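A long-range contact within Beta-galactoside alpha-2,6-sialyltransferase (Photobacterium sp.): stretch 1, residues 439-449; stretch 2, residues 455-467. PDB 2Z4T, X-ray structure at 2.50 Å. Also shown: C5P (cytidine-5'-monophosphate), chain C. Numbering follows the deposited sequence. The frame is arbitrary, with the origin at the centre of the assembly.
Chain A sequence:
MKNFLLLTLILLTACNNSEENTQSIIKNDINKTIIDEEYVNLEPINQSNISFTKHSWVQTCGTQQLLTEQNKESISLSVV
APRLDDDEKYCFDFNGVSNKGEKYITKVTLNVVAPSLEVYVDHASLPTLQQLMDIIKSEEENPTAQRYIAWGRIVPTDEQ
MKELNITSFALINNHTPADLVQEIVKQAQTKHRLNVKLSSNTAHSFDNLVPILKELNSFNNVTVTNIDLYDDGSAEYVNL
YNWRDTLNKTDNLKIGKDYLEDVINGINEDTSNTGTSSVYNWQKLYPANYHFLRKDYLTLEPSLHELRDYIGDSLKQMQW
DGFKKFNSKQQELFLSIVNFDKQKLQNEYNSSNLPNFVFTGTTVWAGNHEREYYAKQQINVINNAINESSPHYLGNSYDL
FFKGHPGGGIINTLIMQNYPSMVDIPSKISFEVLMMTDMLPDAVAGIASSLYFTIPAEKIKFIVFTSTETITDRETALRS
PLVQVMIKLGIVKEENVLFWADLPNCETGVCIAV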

# COMPACT_ATOMS: atom_id res chain seq x y z
N MET A 439 4.67 -18.48 4.75
CA MET A 439 4.04 -19.44 3.84
C MET A 439 4.90 -19.60 2.59
O MET A 439 4.41 -19.95 1.51
CB MET A 439 2.63 -18.96 3.44
CG MET A 439 1.54 -19.16 4.50
SD MET A 439 1.46 -20.87 5.10
CE MET A 439 0.76 -21.74 3.69
N LEU A 440 6.18 -19.32 2.74
CA LEU A 440 7.13 -19.62 1.69
C LEU A 440 7.28 -21.13 1.54
O LEU A 440 7.35 -21.87 2.53
CB LEU A 440 8.47 -18.95 1.99
CG LEU A 440 8.77 -17.55 1.42
CD1 LEU A 440 7.60 -16.84 0.79
CD2 LEU A 440 9.51 -16.68 2.44
N PRO A 441 7.36 -21.61 0.28
CA PRO A 441 7.54 -23.02 -0.02
C PRO A 441 8.99 -23.40 0.25
O PRO A 441 9.76 -22.54 0.69
CB PRO A 441 7.27 -23.05 -1.51
CG PRO A 441 7.82 -21.74 -1.97
CD PRO A 441 7.31 -20.79 -0.94
N ASP A 442 9.38 -24.64 -0.02
CA ASP A 442 10.79 -25.03 0.09
C ASP A 442 11.67 -24.45 -1.01
O ASP A 442 12.85 -24.20 -0.78
CB ASP A 442 10.93 -26.55 0.06
CG ASP A 442 10.08 -27.20 1.09
OD1 ASP A 442 10.39 -27.02 2.30
OD2 ASP A 442 9.08 -27.85 0.70
N ALA A 443 11.12 -24.25 -2.20
CA ALA A 443 11.93 -23.68 -3.28
C ALA A 443 11.12 -22.69 -4.07
O ALA A 443 9.95 -22.92 -4.38
CB ALA A 443 12.49 -24.77 -4.20
N VAL A 444 11.75 -21.57 -4.39
CA VAL A 444 11.16 -20.59 -5.28
C VAL A 444 12.13 -20.22 -6.38
O VAL A 444 13.32 -20.01 -6.13
CB VAL A 444 10.51 -19.35 -4.55
CG1 VAL A 444 10.87 -19.26 -3.05
CG2 VAL A 444 10.67 -18.04 -5.30
N ALA A 445 11.62 -20.24 -7.61
CA ALA A 445 12.35 -19.80 -8.79
C ALA A 445 11.37 -19.10 -9.73
O ALA A 445 10.15 -19.22 -9.58
CB ALA A 445 13.03 -20.96 -9.47
N GLY A 446 11.89 -18.35 -10.70
CA GLY A 446 11.02 -17.65 -11.60
C GLY A 446 11.68 -16.51 -12.33
O GLY A 446 12.92 -16.43 -12.43
N ILE A 447 10.84 -15.63 -12.85
CA ILE A 447 11.32 -14.55 -13.68
C ILE A 447 11.68 -13.35 -12.82
O ILE A 447 11.01 -13.05 -11.83
CB ILE A 447 10.28 -14.18 -14.78
CG1 ILE A 447 9.75 -15.43 -15.51
CG2 ILE A 447 10.85 -13.10 -15.73
CD1 ILE A 447 10.81 -16.32 -16.19
N ALA A 448 12.74 -12.67 -13.22
CA ALA A 448 13.19 -11.44 -12.56
C ALA A 448 12.00 -10.54 -12.26
O ALA A 448 11.15 -10.27 -13.13
CB ALA A 448 14.19 -10.72 -13.47
N SER A 449 11.95 -10.07 -11.02
CA SER A 449 10.79 -9.38 -10.51
C SER A 449 11.18 -8.61 -9.28
O SER A 449 12.14 -8.99 -8.59
CB SER A 449 9.73 -10.40 -10.12
OG SER A 449 8.72 -9.79 -9.31
N ILE A 455 12.49 -11.13 -1.08
CA ILE A 455 12.50 -12.54 -0.66
C ILE A 455 13.92 -12.96 -0.27
O ILE A 455 14.86 -12.70 -1.01
CB ILE A 455 11.93 -13.48 -1.79
CG1 ILE A 455 10.45 -13.18 -2.06
CG2 ILE A 455 12.08 -14.94 -1.47
CD1 ILE A 455 9.55 -12.86 -0.82
N PRO A 456 14.07 -13.62 0.91
CA PRO A 456 15.36 -14.13 1.39
C PRO A 456 16.09 -15.02 0.38
O PRO A 456 15.49 -15.91 -0.22
CB PRO A 456 14.97 -14.94 2.63
CG PRO A 456 13.74 -14.31 3.11
CD PRO A 456 12.99 -13.93 1.87
N ALA A 457 17.38 -14.74 0.21
CA ALA A 457 18.24 -15.44 -0.71
C ALA A 457 18.13 -16.96 -0.60
O ALA A 457 18.13 -17.66 -1.61
CB ALA A 457 19.69 -15.01 -0.51
N GLU A 458 18.00 -17.46 0.62
CA GLU A 458 18.07 -18.91 0.85
C GLU A 458 16.92 -19.68 0.19
O GLU A 458 17.06 -20.85 -0.13
CB GLU A 458 18.19 -19.24 2.34
CG GLU A 458 16.86 -19.37 3.12
CD GLU A 458 16.47 -20.83 3.45
OE1 GLU A 458 16.85 -21.75 2.67
OE2 GLU A 458 15.79 -21.05 4.50
N LYS A 459 15.80 -19.01 -0.04
CA LYS A 459 14.67 -19.65 -0.69
C LYS A 459 14.79 -19.75 -2.22
O LYS A 459 14.23 -20.66 -2.83
CB LYS A 459 13.38 -18.93 -0.33
CG LYS A 459 12.98 -19.10 1.10
CD LYS A 459 12.68 -20.56 1.42
CE LYS A 459 11.69 -20.60 2.57
NZ LYS A 459 11.48 -21.93 3.17
N ILE A 460 15.55 -18.82 -2.81
CA ILE A 460 15.70 -18.70 -4.26
C ILE A 460 16.59 -19.78 -4.89
O ILE A 460 17.77 -19.87 -4.57
CB ILE A 460 16.30 -17.33 -4.61
CG1 ILE A 460 15.56 -16.20 -3.85
CG2 ILE A 460 16.34 -17.13 -6.13
CD1 ILE A 460 16.14 -14.77 -4.08
N LYS A 461 16.03 -20.57 -5.80
CA LYS A 461 16.83 -21.54 -6.56
C LYS A 461 17.46 -20.96 -7.81
O LYS A 461 18.61 -21.23 -8.08
CB LYS A 461 16.01 -22.78 -6.89
CG LYS A 461 15.63 -23.60 -5.65
CD LYS A 461 16.80 -23.69 -4.65
CE LYS A 461 16.55 -24.72 -3.55
NZ LYS A 461 15.59 -24.21 -2.52
N PHE A 462 16.71 -20.17 -8.59
CA PHE A 462 17.29 -19.44 -9.71
C PHE A 462 16.34 -18.36 -10.19
O PHE A 462 15.13 -18.45 -9.99
CB PHE A 462 17.72 -20.37 -10.86
CG PHE A 462 16.59 -21.12 -11.53
CD1 PHE A 462 15.83 -20.53 -12.53
CD2 PHE A 462 16.32 -22.44 -11.18
CE1 PHE A 462 14.78 -21.22 -13.16
CE2 PHE A 462 15.27 -23.15 -11.80
CZ PHE A 462 14.50 -22.53 -12.80
N ILE A 463 16.91 -17.34 -10.82
CA ILE A 463 16.13 -16.27 -11.40
C ILE A 463 16.42 -16.23 -12.89
O ILE A 463 17.54 -16.46 -13.32
CB ILE A 463 16.48 -14.92 -10.75
CG1 ILE A 463 16.16 -14.94 -9.25
CG2 ILE A 463 15.73 -13.78 -11.42
CD1 ILE A 463 16.59 -13.68 -8.53
N VAL A 464 15.42 -15.96 -13.71
CA VAL A 464 15.66 -15.91 -15.13
C VAL A 464 15.16 -14.59 -15.65
O VAL A 464 14.07 -14.16 -15.30
CB VAL A 464 14.99 -17.09 -15.87
CG1 VAL A 464 15.16 -16.94 -17.38
CG2 VAL A 464 15.57 -18.41 -15.40
N PHE A 465 15.98 -13.95 -16.48
CA PHE A 465 15.62 -12.70 -17.10
C PHE A 465 15.05 -12.93 -18.49
O PHE A 465 15.34 -13.92 -19.15
CB PHE A 465 16.83 -11.77 -17.20
CG PHE A 465 17.34 -11.30 -15.87
CD1 PHE A 465 17.04 -10.02 -15.43
CD2 PHE A 465 18.11 -12.13 -15.08
CE1 PHE A 465 17.52 -9.58 -14.19
CE2 PHE A 465 18.59 -11.69 -13.84
CZ PHE A 465 18.28 -10.42 -13.39
N THR A 466 14.25 -11.96 -18.90
CA THR A 466 13.59 -11.84 -20.17
C THR A 466 14.51 -11.73 -21.41
O THR A 466 15.58 -11.18 -21.36
CB THR A 466 12.69 -10.61 -20.00
OG1 THR A 466 11.39 -11.05 -19.55
CG2 THR A 466 12.60 -9.71 -21.23
N SER A 467 14.07 -12.30 -22.52
CA SER A 467 14.74 -12.18 -23.81
C SER A 467 13.67 -11.87 -24.82
O SER A 467 12.51 -12.24 -24.63
CB SER A 467 15.43 -13.48 -24.20
OG SER A 467 16.58 -13.72 -23.42
O3P C5P C . 7.27 -8.51 -11.29
P C5P C . 7.19 -7.12 -10.79
O1P C5P C . 6.18 -6.37 -11.65
O2P C5P C . 8.55 -6.50 -10.55
O5' C5P C . 6.59 -7.23 -9.33
C5' C5P C . 6.06 -6.13 -8.63
C4' C5P C . 5.24 -6.73 -7.50
O4' C5P C . 4.18 -7.53 -8.03
C3' C5P C . 6.02 -7.70 -6.63
O3' C5P C . 6.68 -7.06 -5.54
C2' C5P C . 4.92 -8.57 -6.09
O2' C5P C . 4.15 -7.86 -5.11
C1' C5P C . 3.97 -8.70 -7.23
N1 C5P C . 4.23 -9.94 -7.96
C2 C5P C . 3.70 -11.16 -7.46
N3 C5P C . 3.91 -12.32 -8.13
C4 C5P C . 4.63 -12.34 -9.28
C5 C5P C . 5.16 -11.15 -9.81
C6 C5P C . 4.94 -9.94 -9.12
O2 C5P C . 3.06 -11.19 -6.40
N4 C5P C . 4.80 -13.53 -9.92

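The contact between these two stretches is a pairing of neighbouring parallel β-strands, held by a ladder of backbone hydrogen bonds and finished at its N-terminal end by lysine and at its C-terminal end by small-to-aromatic packing. Strand 443-447 and the strand that carries Ile460 to Val464 run almost exactly alongside each other, with 10° between their directions and 4.7 Å between their axes at closest approach.

Parallel strands cannot bond in the closed pairs of an antiparallel ladder; instead, a residue on one strand reaches two residues on the other, one on each side of its partner. Val444 illustrates the rule. Val444 N donates to Lys459 O (3.1 Å), while Val444 O accepts from Lys461 N (2.8 Å), so that Val444 straddles Ile460. Gly446 repeats the pattern around Ile463: Gly446 N meets Phe462 O at 3.3 Å, a weak bond, and Val464 N donates to Gly446 O at 2.8 Å. Ala448 N then closes the series on Val464 O (2.9 Å). Four of these five carbonyls, all but Lys459 O, also receive a CA-H...O contact, such as Ile447 CA to Val464 O at 3.2 Å, so each of these oxygens takes a second, weaker contact beside its N-H bond.

Alternation is regular from Val444 to Ile447, but Lys461 is an extra residue in stretch 2: Val444 pairs with Ile460 and Ala445 already with Phe462, so Ile460 and Phe462 fall on opposite faces. With phi/psi of -87/-44, Lys461 points its CA-to-CB bond toward stretch 1. Ala445, Ile447, Phe462 and Val464 share one face, where Ala445 CB sits 3.8 Å from the centroid of the Phe462 ring and nearly on the ring normal. This is a CH-π contact, with the methyl over the face of the ring. Further along, Ile447 CD1 lies 4.3 Å from Val464 CB. Val444, Ile460 and Ile463 point to the other face. Gly446 has no side chain to add there, and its backbone angles (161/-161) would jam a CB against the preceding carbonyl O, a constraint that by itself calls for glycine.

Past the end of the first strand, Ala448 packs against two partners. Ala448 CB lies over the face of the Phe465 ring, 3.8 Å from the centroid, and 4.0 Å from Ile463 CG2. The next residue, Ser449, leaves the partner stretch behind and hydrogen-bonds through Ser449 OG to O3P of cytidine-5'-monophosphate (2.8 Å).

At the opposite end, Lys459 shows how a long side chain can serve both apolar and polar needs. Lys459 CE packs 3.7 Å from Leu440 CB, and Lys459 NZ donates to Pro441 O at 3.1 Å, so the charged tip finds a carbonyl acceptor; nearer the backbone, Lys459 CB lies 3.7 Å from Val444 CG1. Altogether the pairing buries 774 Å², summed over both sides.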